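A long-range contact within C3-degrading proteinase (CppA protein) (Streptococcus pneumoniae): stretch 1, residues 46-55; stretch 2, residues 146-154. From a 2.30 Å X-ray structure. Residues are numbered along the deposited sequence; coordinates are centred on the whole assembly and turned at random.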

# COMPACT_ATOMS: atom_id res chain seq x y z
N LEU A 46 -9.11 0.18 -5.00
CA LEU A 46 -8.89 1.63 -4.95
C LEU A 46 -7.82 2.12 -5.96
O LEU A 46 -6.83 1.45 -6.22
N GLY A 47 -8.04 3.33 -6.47
CA GLY A 47 -7.14 3.96 -7.42
C GLY A 47 -7.45 5.44 -7.50
O GLY A 47 -7.87 6.00 -6.54
N ASP A 48 -7.24 6.05 -8.66
CA ASP A 48 -7.41 7.50 -8.86
C ASP A 48 -8.22 7.72 -10.14
O ASP A 48 -8.99 6.84 -10.56
N GLN A 49 -8.08 8.88 -10.77
CA GLN A 49 -8.90 9.18 -11.92
C GLN A 49 -8.33 8.62 -13.16
O GLN A 49 -8.94 8.73 -14.17
N THR A 50 -7.15 8.03 -13.10
CA THR A 50 -6.64 7.22 -14.24
C THR A 50 -7.48 5.95 -14.43
O THR A 50 -7.55 5.37 -15.53
N GLY A 51 -8.12 5.54 -13.34
CA GLY A 51 -9.01 4.42 -13.39
C GLY A 51 -8.26 3.15 -13.15
O GLY A 51 -8.83 2.08 -13.29
N LEU A 52 -6.98 3.27 -12.79
CA LEU A 52 -6.09 2.13 -12.56
C LEU A 52 -6.04 1.82 -11.10
O LEU A 52 -5.95 2.71 -10.29
N GLU A 53 -6.10 0.52 -10.78
CA GLU A 53 -6.02 0.02 -9.45
C GLU A 53 -4.61 0.24 -8.90
O GLU A 53 -3.63 -0.16 -9.52
N LYS A 54 -4.53 0.81 -7.70
CA LYS A 54 -3.27 1.06 -7.01
C LYS A 54 -3.18 0.49 -5.57
O LYS A 54 -2.11 0.30 -5.06
N LEU A 55 -4.33 0.23 -4.95
CA LEU A 55 -4.43 -0.29 -3.60
C LEU A 55 -5.67 -1.15 -3.53
O LEU A 55 -6.67 -0.86 -4.18
N ILE A 146 -12.30 17.02 -3.61
CA ILE A 146 -11.11 16.47 -2.91
C ILE A 146 -10.44 15.32 -3.63
O ILE A 146 -9.31 14.93 -3.30
N SER A 147 -11.12 14.75 -4.62
CA SER A 147 -10.59 13.58 -5.29
C SER A 147 -9.18 13.81 -5.78
O SER A 147 -8.91 14.83 -6.40
N LEU A 148 -8.27 12.87 -5.45
CA LEU A 148 -6.90 12.87 -5.96
C LEU A 148 -7.00 12.48 -7.41
O LEU A 148 -7.50 11.40 -7.72
N SER A 149 -6.52 13.35 -8.29
CA SER A 149 -6.55 13.08 -9.73
C SER A 149 -5.56 11.99 -10.16
O SER A 149 -5.95 11.07 -10.86
N LYS A 150 -4.29 12.14 -9.74
CA LYS A 150 -3.20 11.16 -9.94
C LYS A 150 -2.30 11.00 -8.68
O LYS A 150 -1.81 11.96 -8.09
N PHE A 151 -2.09 9.75 -8.30
CA PHE A 151 -1.12 9.38 -7.27
C PHE A 151 -0.47 8.01 -7.60
O PHE A 151 -0.96 7.24 -8.42
N GLU A 152 0.64 7.74 -6.89
CA GLU A 152 1.49 6.57 -7.09
C GLU A 152 1.71 6.04 -5.69
O GLU A 152 2.06 6.80 -4.79
N ILE A 153 1.54 4.74 -5.51
CA ILE A 153 1.75 4.06 -4.24
C ILE A 153 3.16 3.53 -4.20
O ILE A 153 3.65 2.94 -5.14
N SER A 154 3.83 3.74 -3.09
CA SER A 154 5.00 2.91 -2.79
C SER A 154 4.88 2.53 -1.33
O SER A 154 3.87 2.87 -0.68

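The contact is a compact, mixed polar and nonpolar one, in which a buried aspartate-lysine pair from the first stretch grips the backbone of the second while F151 and I153 pack against the same region, burying 500 Å² in all.

D48 is the centre of the polar network. Its CA-to-CB bond points toward the second stretch, and with chi1 at 58° (p) its carboxylate reaches the start of the opposing strand: D48 OD2 accepts a hydrogen bond from F151 N at 2.9 Å, with an N-H...acceptor angle of 171°, close to linear. The other oxygen serves its own turn. D48 OD1 accepts from T50 N at 2.9 Å and from T50 OG1 at 2.5 Å, tying the carboxylate into the type I turn from D48 to G51; T50 OG1 in turn accepts from L52 N at 3.2 Å.

K54 also points toward the second stretch. Its chain leaves with chi1 m and then runs t through chi2, chi3 and chi4, an extended form that delivers the ammonium to two acceptors: K54 NZ lies 2.8 Å from D48 OD2, a salt bridge within the stretch, and donates to F151 O at 2.8 Å. This placement matters because D48 OD2 and F151 O, both acceptors, are 3.2 Å apart and cannot bond to each other; the lysine donates to both. Water 1 extends the network, accepting a weak bond from K54 NZ at 3.1 Å and donating to E152 OE2 at 2.8 Å. E152 itself points away, and its OE2 also forms a salt bridge with K150 NZ at 3.1 Å, the hydrogen bond there being weak.

F151 starts sideways, but chi1 of 70° (p) and chi2 of 83° bring the end of its ring nearer. D48 OD2 lies over one face, whereas G47 O sits at the edge, 3.4 Å from F151 CE2. K54 CB is 4.1 Å from F151 CE1, and D48 CB is 3.6 Å from F151 CE2. K54 NZ is 5.7 Å from the centroid of the F151 ring and 14° off its normal, at most a weak cation-pi attraction. Farther along, I153 (m, m) points toward the first stretch and places I153 CG1 3.9 Å from K54 CB and 3.5 Å from K54 O.

At the turn, the backbone supplies the polar link: Q49 N donates to S149 O at 3.1 Å and 150°. The Q49 side chain, off-rotamer at chi1 and chi2, lies against this segment, with Q49 CG 3.0 Å from S149 O.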

# COMPACT_ATOMS: atom_id res chain seq x y z
CB LEU A 46 -8.50 2.10 -3.53
CG LEU A 46 -9.45 1.73 -2.37
CD1 LEU A 46 -8.66 1.70 -1.05
CD2 LEU A 46 -10.63 2.75 -2.35
CB ASP A 48 -6.04 8.24 -8.83
CG ASP A 48 -5.04 7.73 -9.90
OD1 ASP A 48 -5.50 7.18 -10.91
OD2 ASP A 48 -3.80 7.86 -9.71
CB GLN A 49 -9.05 10.65 -12.20
CG GLN A 49 -8.96 11.51 -11.03
CD GLN A 49 -10.30 11.96 -10.52
OE1 GLN A 49 -11.27 11.15 -10.46
NE2 GLN A 49 -10.37 13.26 -10.10
CB THR A 50 -5.17 6.87 -14.05
OG1 THR A 50 -5.06 5.88 -13.02
CG2 THR A 50 -4.36 8.13 -13.73
CB LEU A 52 -4.66 2.43 -13.04
CG LEU A 52 -4.43 2.69 -14.52
CD1 LEU A 52 -3.01 3.26 -14.70
CD2 LEU A 52 -4.65 1.46 -15.43
CB GLU A 53 -6.39 -1.49 -9.44
CG GLU A 53 -6.34 -2.17 -8.09
CD GLU A 53 -6.72 -3.67 -8.12
OE1 GLU A 53 -7.87 -3.97 -7.77
OE2 GLU A 53 -5.88 -4.59 -8.43
CB LYS A 54 -2.96 2.57 -7.08
CG LYS A 54 -3.06 3.05 -8.53
CD LYS A 54 -2.32 4.26 -8.84
CE LYS A 54 -2.36 4.57 -10.37
NZ LYS A 54 -1.99 5.99 -10.65
CB LEU A 55 -4.52 0.85 -2.58
CG LEU A 55 -4.65 0.41 -1.10
CD1 LEU A 55 -3.47 -0.41 -0.59
CD2 LEU A 55 -4.86 1.63 -0.25
CB ILE A 146 -11.40 15.97 -1.46
CG1 ILE A 146 -12.27 14.70 -1.48
CG2 ILE A 146 -11.95 17.15 -0.58
CD1 ILE A 146 -12.22 13.89 -0.21
CB SER A 147 -11.53 13.14 -6.40
OG SER A 147 -12.59 12.38 -5.82
CB LEU A 148 -5.99 11.88 -5.21
CG LEU A 148 -5.59 12.22 -3.77
CD1 LEU A 148 -4.73 11.13 -3.16
CD2 LEU A 148 -4.89 13.61 -3.63
CB SER A 149 -6.35 14.35 -10.55
OG SER A 149 -4.99 14.72 -10.58
CB LYS A 150 -2.39 11.48 -11.19
CG LYS A 150 -0.90 11.06 -11.22
CD LYS A 150 -0.65 9.57 -11.35
CE LYS A 150 0.74 9.21 -11.88
NZ LYS A 150 1.84 9.46 -10.93
CB PHE A 151 -1.74 9.41 -5.83
CG PHE A 151 -2.74 8.31 -5.55
CD1 PHE A 151 -2.33 7.05 -5.16
CD2 PHE A 151 -4.10 8.53 -5.68
CE1 PHE A 151 -3.22 6.03 -4.93
CE2 PHE A 151 -5.03 7.51 -5.46
CZ PHE A 151 -4.58 6.27 -5.09
CB GLU A 152 2.82 6.99 -7.74
CG GLU A 152 3.38 6.08 -8.77
CD GLU A 152 3.48 6.73 -10.21
OE1 GLU A 152 4.49 7.46 -10.46
OE2 GLU A 152 2.59 6.47 -11.11
CB ILE A 153 0.78 2.86 -4.02
CG1 ILE A 153 -0.66 3.32 -4.00
CG2 ILE A 153 1.10 2.02 -2.72
CD1 ILE A 153 -1.00 4.28 -3.06
CB SER A 154 6.29 3.65 -3.14
OG SER A 154 6.43 4.84 -2.43
O HOH W 1 0.73 4.51 -10.26